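Local coordinates for protein E1 (Kluyveromyces marxianus, PDB 3VX6) that activates the ubiquitin-like proteins ATG12 and ATG8 as an E1-like enzyme, preparing them for the conjugation reactions of autophagy and cytoplasm-to-vacuole transport, at residues A[41-49]-A[60-70]; A[97-108]-A[119-127]. All coordinates share one frame; numbering follows the deposited sequence.

Interaction 1 of 2, residues A[41-49]-A[60-70]; sequences EKALYTQLD and ISLRDDSFQKP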
loop_
_atom_site.group_PDB
_atom_site.type_symbol
_atom_site.label_atom_id
_atom_site.label_comp_id
_atom_site.label_asym_id
_atom_site.label_seq_id
_atom_site.Cartn_x
_atom_site.Cartn_y
_atom_site.Cartn_z
ATOM N N GLU A 41 4.477 18.446 -0.511
ATOM C CA GLU A 41 4.090 17.200 -1.164
ATOM C C GLU A 41 5.390 16.456 -1.511
ATOM O O GLU A 41 5.906 16.554 -2.626
ATOM C CB GLU A 41 3.267 17.516 -2.418
ATOM C CG GLU A 41 2.318 16.413 -2.865
ATOM C CD GLU A 41 1.217 16.944 -3.777
ATOM O OE1 GLU A 41 0.264 17.578 -3.263
ATOM O OE2 GLU A 41 1.311 16.743 -5.009
ATOM N N LYS A 42 5.915 15.731 -0.525
ATOM C CA LYS A 42 7.163 14.986 -0.656
ATOM C C LYS A 42 6.959 13.519 -0.954
ATOM O O LYS A 42 5.931 12.939 -0.629
ATOM C CB LYS A 42 7.988 15.080 0.635
ATOM C CG LYS A 42 9.109 16.116 0.645
ATOM C CD LYS A 42 8.638 17.474 1.117
ATOM C CE LYS A 42 9.760 18.504 1.022
ATOM N NZ LYS A 42 9.326 19.862 1.494
ATOM N N ALA A 43 7.960 12.916 -1.572
ATOM C CA ALA A 43 7.899 11.502 -1.866
ATOM C C ALA A 43 8.566 10.816 -0.685
ATOM O O ALA A 43 9.618 11.241 -0.229
ATOM C CB ALA A 43 8.654 11.186 -3.144
ATOM N N LEU A 44 7.933 9.769 -0.177
ATOM C CA LEU A 44 8.476 9.018 0.940
ATOM C C LEU A 44 9.051 7.718 0.380
ATOM O O LEU A 44 8.655 7.259 -0.689
ATOM C CB LEU A 44 7.371 8.736 1.965
ATOM C CG LEU A 44 6.737 9.996 2.565
ATOM C CD1 LEU A 44 5.490 9.654 3.349
ATOM C CD2 LEU A 44 7.752 10.687 3.446
ATOM N N TYR A 45 10.014 7.151 1.091
ATOM C CA TYR A 45 10.652 5.914 0.674
ATOM C C TYR A 45 10.914 5.157 1.942
ATOM O O TYR A 45 11.449 5.696 2.907
ATOM C CB TYR A 45 11.993 6.175 -0.028
ATOM C CG TYR A 45 11.884 6.886 -1.358
ATOM C CD1 TYR A 45 11.481 6.204 -2.502
ATOM C CD2 TYR A 45 12.160 8.248 -1.470
ATOM C CE1 TYR A 45 11.353 6.856 -3.725
ATOM C CE2 TYR A 45 12.032 8.913 -2.689
ATOM C CZ TYR A 45 11.627 8.208 -3.812
ATOM O OH TYR A 45 11.485 8.853 -5.022
ATOM N N THR A 46 10.515 3.907 1.964
ATOM C CA THR A 46 10.760 3.129 3.142
ATOM C C THR A 46 11.106 1.762 2.627
ATOM O O THR A 46 10.419 1.219 1.760
ATOM C CB THR A 46 9.523 3.112 4.048
ATOM O OG1 THR A 46 9.835 2.433 5.270
ATOM C CG2 THR A 46 8.358 2.432 3.349
ATOM N N GLN A 47 12.224 1.235 3.101
ATOM C CA GLN A 47 12.642 -0.088 2.677
ATOM C C GLN A 47 11.674 -1.021 3.352
ATOM O O GLN A 47 11.586 -1.066 4.577
ATOM C CB GLN A 47 14.061 -0.385 3.134
ATOM C CG GLN A 47 14.480 -1.806 2.907
ATOM C CD GLN A 47 15.918 -2.021 3.285
ATOM O OE1 GLN A 47 16.254 -3.005 3.939
ATOM N NE2 GLN A 47 16.785 -1.102 2.869
ATOM N N LEU A 48 10.921 -1.746 2.545
ATOM C CA LEU A 48 9.941 -2.649 3.086
ATOM C C LEU A 48 10.624 -3.833 3.736
ATOM O O LEU A 48 11.345 -4.598 3.087
ATOM C CB LEU A 48 8.981 -3.100 1.983
ATOM C CG LEU A 48 7.517 -2.668 2.155
ATOM C CD1 LEU A 48 7.436 -1.250 2.686
ATOM C CD2 LEU A 48 6.790 -2.790 0.819
ATOM N N ASP A 49 10.427 -3.951 5.040
ATOM C CA ASP A 49 10.990 -5.059 5.772
ATOM C C ASP A 49 9.897 -6.090 5.682
ATOM O O ASP A 49 8.956 -6.069 6.476
ATOM C CB ASP A 49 11.230 -4.695 7.237
ATOM C CG ASP A 49 11.804 -5.851 8.031
ATOM O OD1 ASP A 49 11.967 -5.698 9.260
ATOM O OD2 ASP A 49 12.092 -6.911 7.427
ATOM N N ILE A 60 5.284 0.387 8.088
ATOM C CA ILE A 60 5.775 1.501 7.306
ATOM C C ILE A 60 6.569 2.255 8.367
ATOM O O ILE A 60 5.994 2.948 9.208
ATOM C CB ILE A 60 4.623 2.408 6.763
ATOM C CG1 ILE A 60 3.869 1.694 5.632
ATOM C CG2 ILE A 60 5.185 3.750 6.286
ATOM C CD1 ILE A 60 4.704 1.394 4.414
ATOM N N SER A 61 7.883 2.065 8.370
ATOM C CA SER A 61 8.717 2.761 9.336
ATOM C C SER A 61 9.328 3.994 8.695
ATOM O O SER A 61 10.236 3.920 7.866
ATOM C CB SER A 61 9.800 1.843 9.890
ATOM O OG SER A 61 9.288 1.110 10.984
ATOM N N LEU A 62 8.784 5.131 9.091
ATOM C CA LEU A 62 9.217 6.406 8.585
ATOM C C LEU A 62 10.153 7.032 9.594
ATOM O O LEU A 62 9.735 7.466 10.659
ATOM C CB LEU A 62 8.001 7.306 8.353
ATOM C CG LEU A 62 6.983 6.787 7.343
ATOM C CD1 LEU A 62 5.838 7.772 7.208
ATOM C CD2 LEU A 62 7.666 6.581 6.015
ATOM N N ARG A 63 11.432 7.046 9.257
ATOM C CA ARG A 63 12.443 7.630 10.114
ATOM C C ARG A 63 12.843 8.864 9.338
ATOM O O ARG A 63 12.117 9.304 8.453
ATOM C CB ARG A 63 13.642 6.689 10.239
ATOM C CG ARG A 63 13.274 5.212 10.288
ATOM C CD ARG A 63 14.503 4.307 10.183
ATOM N NE ARG A 63 14.145 2.905 9.938
ATOM C CZ ARG A 63 13.365 2.165 10.731
ATOM N NH1 ARG A 63 12.842 2.683 11.840
ATOM N NH2 ARG A 63 13.115 0.895 10.424
ATOM N N ASP A 64 13.999 9.421 9.656
ATOM C CA ASP A 64 14.463 10.594 8.944
ATOM C C ASP A 64 14.900 10.224 7.531
ATOM O O ASP A 64 14.899 11.069 6.633
ATOM C CB ASP A 64 15.606 11.266 9.714
ATOM C CG ASP A 64 16.522 10.270 10.407
ATOM O OD1 ASP A 64 17.355 10.714 11.229
ATOM O OD2 ASP A 64 16.421 9.056 10.142
ATOM N N ASP A 65 15.248 8.954 7.329
ATOM C CA ASP A 65 15.691 8.485 6.016
ATOM C C ASP A 65 14.536 8.268 5.027
ATOM O O ASP A 65 14.745 8.232 3.811
ATOM C CB ASP A 65 16.494 7.182 6.158
ATOM C CG ASP A 65 15.681 6.054 6.776
ATOM O OD1 ASP A 65 15.605 5.980 8.029
ATOM O OD2 ASP A 65 15.108 5.250 6.002
ATOM N N SER A 66 13.321 8.140 5.547
ATOM C CA SER A 66 12.155 7.917 4.707
ATOM C C SER A 66 11.939 8.949 3.609
ATOM O O SER A 66 11.027 8.814 2.788
ATOM C CB SER A 66 10.908 7.832 5.578
ATOM O OG SER A 66 10.918 6.625 6.311
ATOM N N PHE A 67 12.777 9.975 3.578
ATOM C CA PHE A 67 12.625 11.003 2.567
ATOM C C PHE A 67 13.595 10.842 1.424
ATOM O O PHE A 67 13.390 11.402 0.343
ATOM C CB PHE A 67 12.778 12.374 3.204
ATOM C CG PHE A 67 11.593 12.786 4.013
ATOM C CD1 PHE A 67 10.454 13.283 3.389
ATOM C CD2 PHE A 67 11.605 12.675 5.393
ATOM C CE1 PHE A 67 9.348 13.665 4.127
ATOM C CE2 PHE A 67 10.508 13.053 6.140
ATOM C CZ PHE A 67 9.374 13.551 5.508
ATOM N N GLN A 68 14.641 10.059 1.654
ATOM C CA GLN A 68 15.638 9.838 0.622
ATOM C C GLN A 68 15.407 8.525 -0.111
ATOM O O GLN A 68 15.144 7.491 0.508
ATOM C CB GLN A 68 17.050 9.853 1.228
ATOM C CG GLN A 68 18.158 10.196 0.221
ATOM C CD GLN A 68 18.048 11.624 -0.339
ATOM O OE1 GLN A 68 17.022 12.010 -0.913
ATOM N NE2 GLN A 68 19.114 12.409 -0.174
ATOM N N LYS A 69 15.486 8.581 -1.437
ATOM C CA LYS A 69 15.319 7.390 -2.257
ATOM C C LYS A 69 16.563 6.533 -2.057
ATOM O O LYS A 69 17.692 7.012 -2.184
ATOM C CB LYS A 69 15.170 7.759 -3.735
ATOM C CG LYS A 69 15.024 6.553 -4.658
ATOM C CD LYS A 69 14.771 6.976 -6.095
ATOM C CE LYS A 69 14.580 5.769 -6.999
ATOM N NZ LYS A 69 14.228 6.169 -8.392
ATOM N N PRO A 70 16.372 5.250 -1.740
ATOM C CA PRO A 70 17.522 4.374 -1.524
ATOM C C PRO A 70 18.205 3.833 -2.772
ATOM O O PRO A 70 17.921 4.238 -3.899
ATOM C CB PRO A 70 16.944 3.249 -0.660
ATOM C CG PRO A 70 15.697 3.867 -0.044
ATOM C CD PRO A 70 15.148 4.642 -1.199
HETATM O O HOH W 1 11.315 7.438 -7.853
#
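Y45 lies against the chain that leads from S66 to P70, its ring laid over the backbone and aliphatic stem of K69. K69 CB stands 3.6 Å from the centroid of the Y45 ring, 16° off the normal, in a CH-pi contact. With CG of K69 anti to its own nitrogen (chi1 179°) and the rest of the chain extended, the lysine runs on past the phenol oxygen, and a water joins K69 NZ to Y45 OH. At the root of the same side chain, Y45 CB meets P70 CD at 3.7 Å. The backbone fastens here too: Y45 N donates to S66 O (2.6 Å).

F67 occupies the other flank of the strand. L44 CD2 sits over one face of its ring, 3.9 Å from the F67 centroid, while K42 CB comes up at the ring edge. One residue beyond Y45, the buried hydroxyl T46 OG1 donates to S61 O at 3.0 Å, from above the carbonyl plane, and T46 CG2 rests on I60 CD1.

Strand 40-47 pairs antiparallel with strand 78-86 in the mixed sheet, and segment 60-70, a short strand end followed by loop, packs along it. F67 also stacks on F23 of helix 21-33, L44 and L62 both touch that phenylalanine, and a backbone hydrogen bond joins I60 to Q16 in the small parallel pair 16-19/59-62.

Interaction 2 of 2, residues A[97-108]-A[119-127]; sequences KIQFIKEKGQEL and EIISFYMIS
K104 sets its CG over the face of the Y124 ring, 3.4 Å from the centroid and only 12° off the normal, which makes this a CH-pi contact near the middle of the face. Bends at chi2 (54°) and chi3 carry the lysine chain onward so that CD also covers one face of the F100 ring. I126 CG2 takes the opposite face of that ring, 4.1 Å from the F100 centroid, and the phenylalanine is thus held between a lysine of its own helix and an isoleucine of the strand. F100 CZ also reaches Y124 CB at 3.9 Å. At the far end of the tyrosine, L108 CD1 approaches the ring edge, and CD2 of the same leucine lies 3.4 Å from Y124 OH and 3.3 Å from E119 O. K97 closes the other end of the row, its CG and CE both packed on I126 CD1.

The helix runs nearly antiparallel to strand 123-127, at 156°, as expected of the helical return in a beta-alpha-beta crossover: it belongs to the connection between the parallel, neighbouring strands 78-86 and 123-130.

Polar bonds surround this layer. K104 NZ, beyond both rings, forms a salt bridge with E107 OE1 (3.2 Å), weak as a hydrogen bond. The ammonium group of K97 is held by F92, through O and a cation-pi contact; W262 meets the F100 ring, and W262 NE1 is hydrogen-bonded to K97 O. S122 OG is hydrogen-bonded to K80 O on strand 78-86, and N217 ND2 is hydrogen-bonded to I120 O.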
loop_
_atom_site.group_PDB
_atom_site.type_symbol
_atom_site.label_atom_id
_atom_site.label_comp_id
_atom_site.label_asym_id
_atom_site.label_seq_id
_atom_site.Cartn_x
_atom_site.Cartn_y
_atom_site.Cartn_z
ATOM N N LYS A 97 -10.554 14.459 3.605
ATOM C CA LYS A 97 -9.831 13.194 3.600
ATOM C C LYS A 97 -10.410 12.153 2.655
ATOM O O LYS A 97 -9.662 11.412 2.034
ATOM C CB LYS A 97 -9.735 12.607 5.017
ATOM C CG LYS A 97 -8.712 13.291 5.918
ATOM C CD LYS A 97 -9.285 14.548 6.527
ATOM C CE LYS A 97 -8.247 15.346 7.283
ATOM N NZ LYS A 97 -8.896 16.492 7.984
ATOM N N ILE A 98 -11.734 12.100 2.543
ATOM C CA ILE A 98 -12.381 11.129 1.666
ATOM C C ILE A 98 -12.155 11.419 0.176
ATOM O O ILE A 98 -11.881 10.509 -0.622
ATOM C CB ILE A 98 -13.898 11.051 1.960
ATOM C CG1 ILE A 98 -14.656 10.707 0.685
ATOM C CG2 ILE A 98 -14.380 12.346 2.569
ATOM C CD1 ILE A 98 -16.137 10.661 0.869
ATOM N N GLN A 99 -12.272 12.682 -0.202
ATOM C CA GLN A 99 -12.051 13.058 -1.585
ATOM C C GLN A 99 -10.585 12.788 -1.930
ATOM O O GLN A 99 -10.246 12.384 -3.050
ATOM C CB GLN A 99 -12.367 14.536 -1.774
ATOM C CG GLN A 99 -12.140 15.060 -3.184
ATOM C CD GLN A 99 -12.830 14.214 -4.244
ATOM O OE1 GLN A 99 -13.987 13.801 -4.081
ATOM N NE2 GLN A 99 -12.125 13.959 -5.343
ATOM N N PHE A 100 -9.722 13.000 -0.945
ATOM C CA PHE A 100 -8.294 12.810 -1.124
ATOM C C PHE A 100 -7.932 11.367 -1.374
ATOM O O PHE A 100 -7.252 11.049 -2.339
ATOM C CB PHE A 100 -7.536 13.336 0.103
ATOM C CG PHE A 100 -6.090 12.944 0.140
ATOM C CD1 PHE A 100 -5.706 11.693 0.624
ATOM C CD2 PHE A 100 -5.108 13.823 -0.313
ATOM C CE1 PHE A 100 -4.362 11.320 0.656
ATOM C CE2 PHE A 100 -3.767 13.461 -0.286
ATOM C CZ PHE A 100 -3.388 12.204 0.200
ATOM N N ILE A 101 -8.386 10.478 -0.511
ATOM C CA ILE A 101 -8.032 9.091 -0.693
ATOM C C ILE A 101 -8.744 8.528 -1.925
ATOM O O ILE A 101 -8.240 7.614 -2.580
ATOM C CB ILE A 101 -8.334 8.283 0.589
ATOM C CG1 ILE A 101 -7.412 7.067 0.648
ATOM C CG2 ILE A 101 -9.794 7.887 0.642
ATOM C CD1 ILE A 101 -7.473 6.328 1.949
ATOM N N LYS A 102 -9.902 9.094 -2.258
ATOM C CA LYS A 102 -10.642 8.643 -3.427
ATOM C C LYS A 102 -9.813 8.886 -4.692
ATOM O O LYS A 102 -9.704 8.017 -5.559
ATOM C CB LYS A 102 -11.953 9.406 -3.551
ATOM C CG LYS A 102 -12.800 8.975 -4.734
ATOM C CD LYS A 102 -13.886 9.991 -5.015
ATOM C CE LYS A 102 -14.957 9.435 -5.963
ATOM N NZ LYS A 102 -15.934 10.490 -6.390
ATOM N N GLU A 103 -9.240 10.081 -4.796
ATOM C CA GLU A 103 -8.437 10.436 -5.956
ATOM C C GLU A 103 -7.169 9.616 -6.028
ATOM O O GLU A 103 -6.830 9.089 -7.084
ATOM C CB GLU A 103 -8.099 11.929 -5.935
ATOM C CG GLU A 103 -9.268 12.805 -6.360
ATOM C CD GLU A 103 -8.973 14.282 -6.218
ATOM O OE1 GLU A 103 -7.949 14.743 -6.756
ATOM O OE2 GLU A 103 -9.773 14.988 -5.572
ATOM N N LYS A 104 -6.464 9.518 -4.906
ATOM C CA LYS A 104 -5.238 8.742 -4.862
ATOM C C LYS A 104 -5.601 7.340 -5.304
ATOM O O LYS A 104 -4.814 6.663 -5.965
ATOM C CB LYS A 104 -4.650 8.735 -3.447
ATOM C CG LYS A 104 -3.656 9.865 -3.178
ATOM C CD LYS A 104 -4.239 11.222 -3.486
ATOM C CE LYS A 104 -3.447 11.933 -4.575
ATOM N NZ LYS A 104 -4.164 13.146 -5.127
ATOM N N GLY A 105 -6.818 6.931 -4.963
ATOM C CA GLY A 105 -7.295 5.613 -5.331
ATOM C C GLY A 105 -7.512 5.420 -6.820
ATOM O O GLY A 105 -7.193 4.361 -7.357
ATOM N N GLN A 106 -8.063 6.429 -7.488
ATOM C CA GLN A 106 -8.314 6.352 -8.921
ATOM C C GLN A 106 -7.018 6.344 -9.709
ATOM O O GLN A 106 -6.955 5.779 -10.805
ATOM C CB GLN A 106 -9.173 7.534 -9.381
ATOM C CG GLN A 106 -10.567 7.523 -8.793
ATOM C CD GLN A 106 -11.368 8.777 -9.125
ATOM O OE1 GLN A 106 -10.894 9.901 -8.940
ATOM N NE2 GLN A 106 -12.600 8.586 -9.599
ATOM N N GLU A 107 -5.988 6.975 -9.152
ATOM C CA GLU A 107 -4.695 7.060 -9.809
ATOM C C GLU A 107 -4.003 5.712 -9.771
ATOM O O GLU A 107 -3.385 5.294 -10.741
ATOM C CB GLU A 107 -3.820 8.109 -9.124
ATOM C CG GLU A 107 -4.437 9.493 -9.069
ATOM C CD GLU A 107 -3.705 10.427 -8.106
ATOM O OE1 GLU A 107 -4.165 11.579 -7.957
ATOM O OE2 GLU A 107 -2.680 10.013 -7.497
ATOM N N LEU A 108 -4.095 5.032 -8.640
ATOM C CA LEU A 108 -3.476 3.729 -8.523
ATOM C C LEU A 108 -4.194 2.797 -9.495
ATOM O O LEU A 108 -3.563 1.978 -10.162
ATOM C CB LEU A 108 -3.573 3.230 -7.080
ATOM C CG LEU A 108 -2.829 4.125 -6.079
ATOM C CD1 LEU A 108 -3.235 3.776 -4.681
ATOM C CD2 LEU A 108 -1.335 3.990 -6.257
ATOM N N GLU A 119 2.398 -0.963 -9.167
ATOM C CA GLU A 119 2.091 0.451 -9.024
ATOM C C GLU A 119 0.819 0.781 -8.281
ATOM O O GLU A 119 0.613 1.933 -7.898
ATOM C CB GLU A 119 2.044 1.125 -10.388
ATOM C CG GLU A 119 3.359 1.116 -11.111
ATOM C CD GLU A 119 3.329 1.974 -12.352
ATOM O OE1 GLU A 119 4.148 1.715 -13.254
ATOM O OE2 GLU A 119 2.498 2.916 -12.423
ATOM N N ILE A 120 -0.043 -0.205 -8.077
ATOM C CA ILE A 120 -1.296 0.048 -7.377
ATOM C C ILE A 120 -1.080 0.175 -5.877
ATOM O O ILE A 120 -1.983 0.584 -5.143
ATOM C CB ILE A 120 -2.302 -1.069 -7.620
ATOM C CG1 ILE A 120 -1.795 -2.353 -6.965
ATOM C CG2 ILE A 120 -2.527 -1.233 -9.111
ATOM C CD1 ILE A 120 -2.615 -3.552 -7.255
ATOM N N ILE A 121 0.124 -0.169 -5.431
ATOM C CA ILE A 121 0.469 -0.107 -4.017
ATOM C C ILE A 121 1.316 1.096 -3.673
ATOM O O ILE A 121 2.374 1.305 -4.255
ATOM C CB ILE A 121 1.241 -1.368 -3.565
ATOM C CG1 ILE A 121 0.295 -2.565 -3.539
ATOM C CG2 ILE A 121 1.876 -1.132 -2.188
ATOM C CD1 ILE A 121 0.945 -3.827 -3.066
ATOM N N SER A 122 0.841 1.877 -2.713
ATOM C CA SER A 122 1.560 3.053 -2.266
ATOM C C SER A 122 0.986 3.565 -0.949
ATOM O O SER A 122 -0.039 3.093 -0.474
ATOM C CB SER A 122 1.470 4.145 -3.323
ATOM O OG SER A 122 2.338 5.209 -3.009
ATOM N N PHE A 123 1.671 4.511 -0.331
ATOM C CA PHE A 123 1.146 5.084 0.887
ATOM C C PHE A 123 1.259 6.583 0.763
ATOM O O PHE A 123 2.187 7.104 0.150
ATOM C CB PHE A 123 1.876 4.587 2.129
ATOM C CG PHE A 123 3.300 5.009 2.215
ATOM C CD1 PHE A 123 4.273 4.375 1.455
ATOM C CD2 PHE A 123 3.685 5.994 3.120
ATOM C CE1 PHE A 123 5.616 4.708 1.602
ATOM C CE2 PHE A 123 5.020 6.337 3.277
ATOM C CZ PHE A 123 5.990 5.694 2.521
ATOM N N TYR A 124 0.276 7.257 1.335
ATOM C CA TYR A 124 0.169 8.697 1.305
ATOM C C TYR A 124 -0.014 9.172 2.742
ATOM O O TYR A 124 -0.751 8.573 3.534
ATOM C CB TYR A 124 -1.039 9.089 0.458
ATOM C CG TYR A 124 -0.985 8.549 -0.957
ATOM C CD1 TYR A 124 -0.460 9.323 -1.997
ATOM C CD2 TYR A 124 -1.444 7.255 -1.258
ATOM C CE1 TYR A 124 -0.396 8.829 -3.302
ATOM C CE2 TYR A 124 -1.380 6.747 -2.565
ATOM C CZ TYR A 124 -0.855 7.546 -3.585
ATOM O OH TYR A 124 -0.790 7.092 -4.888
ATOM N N MET A 125 0.670 10.247 3.087
ATOM C CA MET A 125 0.565 10.763 4.430
ATOM C C MET A 125 0.203 12.227 4.367
ATOM O O MET A 125 0.766 12.960 3.580
ATOM C CB MET A 125 1.903 10.590 5.155
ATOM C CG MET A 125 1.896 11.069 6.586
ATOM S SD MET A 125 3.499 10.874 7.371
ATOM C CE MET A 125 3.571 12.414 8.279
ATOM N N ILE A 126 -0.778 12.642 5.148
ATOM C CA ILE A 126 -1.103 14.054 5.190
ATOM C C ILE A 126 -0.667 14.417 6.592
ATOM O O ILE A 126 -0.726 13.591 7.505
ATOM C CB ILE A 126 -2.605 14.360 5.002
ATOM C CG1 ILE A 126 -3.450 13.545 5.987
ATOM C CG2 ILE A 126 -2.987 14.131 3.539
ATOM C CD1 ILE A 126 -4.930 13.922 6.015
ATOM N N SER A 127 -0.193 15.634 6.774
ATOM C CA SER A 127 0.266 16.015 8.090
ATOM C C SER A 127 0.274 17.505 8.277
ATOM O O SER A 127 0.058 18.278 7.346
ATOM C CB SER A 127 1.682 15.469 8.339
ATOM O OG SER A 127 2.634 16.013 7.432
#

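How the interactions relate
The two contacts follow one another along the chain, interaction 1 closing before interaction 2 opens, and their centres are about 17 Å apart. Both reach the same mixed sheet, in which strand 78-86 pairs with strand 40-47 of interaction 1 and with strand 123-130 of interaction 2. Alternation along the latter strand assigns its side chains to the two sides: Y124 and I126 point to helix 97-114, whereas F123 and M125 point away from it and pack against interaction 1. There L44 CD1 meets F123 CE2 at 3.4 Å, and L62 touches both F123 and M125. The 41-49/60-70 unit and the helix therefore cover opposite sides of this strand, within the ATG7 N-terminal family region.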